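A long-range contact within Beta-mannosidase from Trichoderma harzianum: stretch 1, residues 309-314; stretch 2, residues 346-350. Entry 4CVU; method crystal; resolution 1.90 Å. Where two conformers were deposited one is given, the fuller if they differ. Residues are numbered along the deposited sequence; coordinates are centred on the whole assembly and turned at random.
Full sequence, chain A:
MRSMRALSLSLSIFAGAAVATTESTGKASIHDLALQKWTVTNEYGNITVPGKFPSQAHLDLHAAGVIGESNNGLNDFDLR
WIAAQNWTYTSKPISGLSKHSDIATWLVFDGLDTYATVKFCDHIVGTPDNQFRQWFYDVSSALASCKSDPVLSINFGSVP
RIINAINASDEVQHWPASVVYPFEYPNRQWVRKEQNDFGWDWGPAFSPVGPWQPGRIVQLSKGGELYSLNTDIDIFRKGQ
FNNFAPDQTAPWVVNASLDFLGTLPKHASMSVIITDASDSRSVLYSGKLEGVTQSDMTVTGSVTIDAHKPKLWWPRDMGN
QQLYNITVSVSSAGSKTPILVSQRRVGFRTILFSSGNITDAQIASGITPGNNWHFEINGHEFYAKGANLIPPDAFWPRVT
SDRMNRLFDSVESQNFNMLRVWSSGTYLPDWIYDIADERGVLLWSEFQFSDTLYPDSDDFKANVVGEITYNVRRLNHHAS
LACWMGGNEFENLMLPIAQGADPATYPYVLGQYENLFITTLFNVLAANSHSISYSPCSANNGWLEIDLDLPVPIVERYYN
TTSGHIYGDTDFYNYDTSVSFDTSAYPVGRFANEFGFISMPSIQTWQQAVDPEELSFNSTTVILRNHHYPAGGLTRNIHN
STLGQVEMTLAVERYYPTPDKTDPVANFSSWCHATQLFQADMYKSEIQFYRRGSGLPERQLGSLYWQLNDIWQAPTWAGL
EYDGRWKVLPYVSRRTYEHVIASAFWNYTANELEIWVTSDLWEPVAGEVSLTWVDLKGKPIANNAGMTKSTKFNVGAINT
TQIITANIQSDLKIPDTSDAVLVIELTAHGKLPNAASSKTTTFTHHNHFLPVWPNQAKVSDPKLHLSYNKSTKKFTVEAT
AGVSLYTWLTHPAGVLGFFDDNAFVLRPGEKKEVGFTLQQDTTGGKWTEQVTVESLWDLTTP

Stretch 1, residues 309-314: KPKLWW
Stretch 2 (346-350) VGFRT

Two extended, irregular segments of one chain meet here, burying 308 Å² in all, with Phe348, Trp313 and Arg349 covering the most surface. Residues 310 to 313 keep phi near -80° and psi between 136° and 144°. In register, the CA atoms of Leu312 and Phe348 lie 5.2 Å apart and those of Trp313 and Arg349 5.5 Å, so the numbers rise together over these two pairs, although the segments as a whole cross steeply rather than run side by side.

The single direct hydrogen bond runs from Trp313 N to Phe348 O, 3.0 Å long and nearly straight at 167°. The same carbonyl receives a CA-H...O contact, Leu312 CA lying 3.4 Å from Phe348 O. Phe348 N is served by a water instead: it donates to the water oxygen at 2.8 Å, and that water donates to Lys311 O at 2.7 Å, bridging a gap the backbones leave open.

Phe348 (phi/psi -101/105°) leaves its backbone sideways, with chi1 m (-71°) and chi2 84°. Its flat ring offers a face to Pro310, whose CB sits 3.6 Å from the centroid of the Phe348 ring, 14° off the normal, in a CH-pi contact; the compact pyrrolidine, puckered C-gamma exo, suits such packing. Leu312 (m, t) starts sideways, but its end comes nearer, bringing CD2 to 4.4 Å from Phe348 CB.

Trp313, buried and pointing toward the other stretch, has chi1 t (-177°) and chi2 97°. Its broad indole meets the aliphatic part of Arg349 obliquely, Trp313 CE3 lying 3.5 Å from Arg349 CG. Arg349 (-164/161°) also starts toward its partner, but chi angles of p, p and m lead its end away, so methylenes pack here while NH1 bonds elsewhere in the structure. At Gly347 an ideal CB would come within a tight 3.3 Å of Trp313 CB; glycine avoids that crowding.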

# COMPACT_ATOMS: atom_id res chain seq x y z
N LYS A 309 38.47 -25.05 -38.54
CA LYS A 309 38.98 -23.80 -37.95
C LYS A 309 38.17 -23.29 -36.73
O LYS A 309 38.73 -23.07 -35.66
CB LYS A 309 39.12 -22.70 -39.01
N PRO A 310 36.86 -23.09 -36.88
CA PRO A 310 36.12 -22.47 -35.76
C PRO A 310 35.76 -23.45 -34.64
O PRO A 310 35.33 -24.56 -34.92
CB PRO A 310 34.84 -21.95 -36.42
CG PRO A 310 34.94 -22.28 -37.88
CD PRO A 310 35.98 -23.34 -38.03
N LYS A 311 35.95 -23.01 -33.40
CA LYS A 311 35.50 -23.75 -32.22
C LYS A 311 33.98 -23.60 -32.01
O LYS A 311 33.44 -22.51 -32.20
CB LYS A 311 36.25 -23.25 -31.00
CG LYS A 311 37.73 -23.61 -31.01
CD LYS A 311 38.43 -23.03 -29.81
CE LYS A 311 39.92 -23.28 -29.87
NZ LYS A 311 40.43 -23.68 -28.53
N LEU A 312 33.32 -24.70 -31.64
CA LEU A 312 31.86 -24.75 -31.61
C LEU A 312 31.22 -24.12 -30.35
O LEU A 312 31.75 -24.18 -29.26
CB LEU A 312 31.35 -26.20 -31.79
CG LEU A 312 31.77 -26.92 -33.08
CD1 LEU A 312 31.00 -28.22 -33.26
CD2 LEU A 312 31.56 -26.05 -34.29
N TRP A 313 30.08 -23.49 -30.56
CA TRP A 313 29.22 -23.04 -29.47
C TRP A 313 28.35 -24.20 -29.01
O TRP A 313 27.80 -24.94 -29.84
CB TRP A 313 28.35 -21.88 -29.96
CG TRP A 313 27.44 -21.22 -28.92
CD1 TRP A 313 27.69 -20.09 -28.20
CD2 TRP A 313 26.10 -21.64 -28.55
NE1 TRP A 313 26.61 -19.78 -27.38
CE2 TRP A 313 25.62 -20.71 -27.59
CE3 TRP A 313 25.28 -22.71 -28.92
CZ2 TRP A 313 24.37 -20.83 -27.00
CZ3 TRP A 313 23.99 -22.81 -28.33
CH2 TRP A 313 23.57 -21.88 -27.39
N TRP A 314 28.24 -24.34 -27.70
CA TRP A 314 27.33 -25.30 -27.08
C TRP A 314 26.47 -24.60 -26.01
O TRP A 314 26.88 -23.59 -25.43
CB TRP A 314 28.13 -26.42 -26.39
CG TRP A 314 29.06 -27.17 -27.31
CD1 TRP A 314 30.36 -26.87 -27.56
CD2 TRP A 314 28.76 -28.35 -28.07
NE1 TRP A 314 30.90 -27.77 -28.42
CE2 TRP A 314 29.94 -28.70 -28.76
CE3 TRP A 314 27.62 -29.14 -28.24
CZ2 TRP A 314 30.02 -29.80 -29.61
CZ3 TRP A 314 27.69 -30.25 -29.08
CH2 TRP A 314 28.89 -30.56 -29.76
N VAL A 346 28.80 -13.54 -32.86
CA VAL A 346 28.22 -14.76 -33.45
C VAL A 346 28.79 -16.05 -32.87
O VAL A 346 29.78 -16.04 -32.17
CB VAL A 346 28.43 -14.75 -35.00
CG1 VAL A 346 27.85 -13.49 -35.60
CG2 VAL A 346 29.91 -14.87 -35.38
N GLY A 347 28.16 -17.17 -33.20
CA GLY A 347 28.66 -18.50 -32.84
C GLY A 347 28.61 -19.45 -34.02
O GLY A 347 27.79 -19.28 -34.95
N PHE A 348 29.49 -20.44 -34.00
CA PHE A 348 29.49 -21.51 -34.97
C PHE A 348 28.85 -22.71 -34.33
O PHE A 348 29.43 -23.35 -33.46
CB PHE A 348 30.93 -21.84 -35.42
CG PHE A 348 31.53 -20.79 -36.28
CD1 PHE A 348 32.15 -19.68 -35.71
CD2 PHE A 348 31.48 -20.89 -37.67
CE1 PHE A 348 32.71 -18.70 -36.53
CE2 PHE A 348 32.02 -19.92 -38.48
CZ PHE A 348 32.64 -18.82 -37.91
N ARG A 349 27.61 -22.97 -34.75
CA ARG A 349 26.90 -24.18 -34.35
C ARG A 349 25.70 -24.43 -35.24
O ARG A 349 25.24 -23.54 -35.95
CB ARG A 349 26.45 -24.14 -32.87
CG ARG A 349 25.82 -22.83 -32.40
CD ARG A 349 24.34 -22.73 -32.68
NE ARG A 349 24.10 -22.13 -33.98
CZ ARG A 349 23.04 -21.41 -34.30
NH1 ARG A 349 22.10 -21.16 -33.41
NH2 ARG A 349 22.93 -20.92 -35.53
N THR A 350 25.24 -25.66 -35.22
CA THR A 350 24.01 -26.03 -35.90
C THR A 350 22.98 -26.32 -34.84
O THR A 350 23.29 -26.96 -33.82
CB THR A 350 24.18 -27.27 -36.81
OG1 THR A 350 24.49 -28.41 -36.03
CG2 THR A 350 25.25 -27.01 -37.89
O HOH W 1 31.42 -20.73 -31.99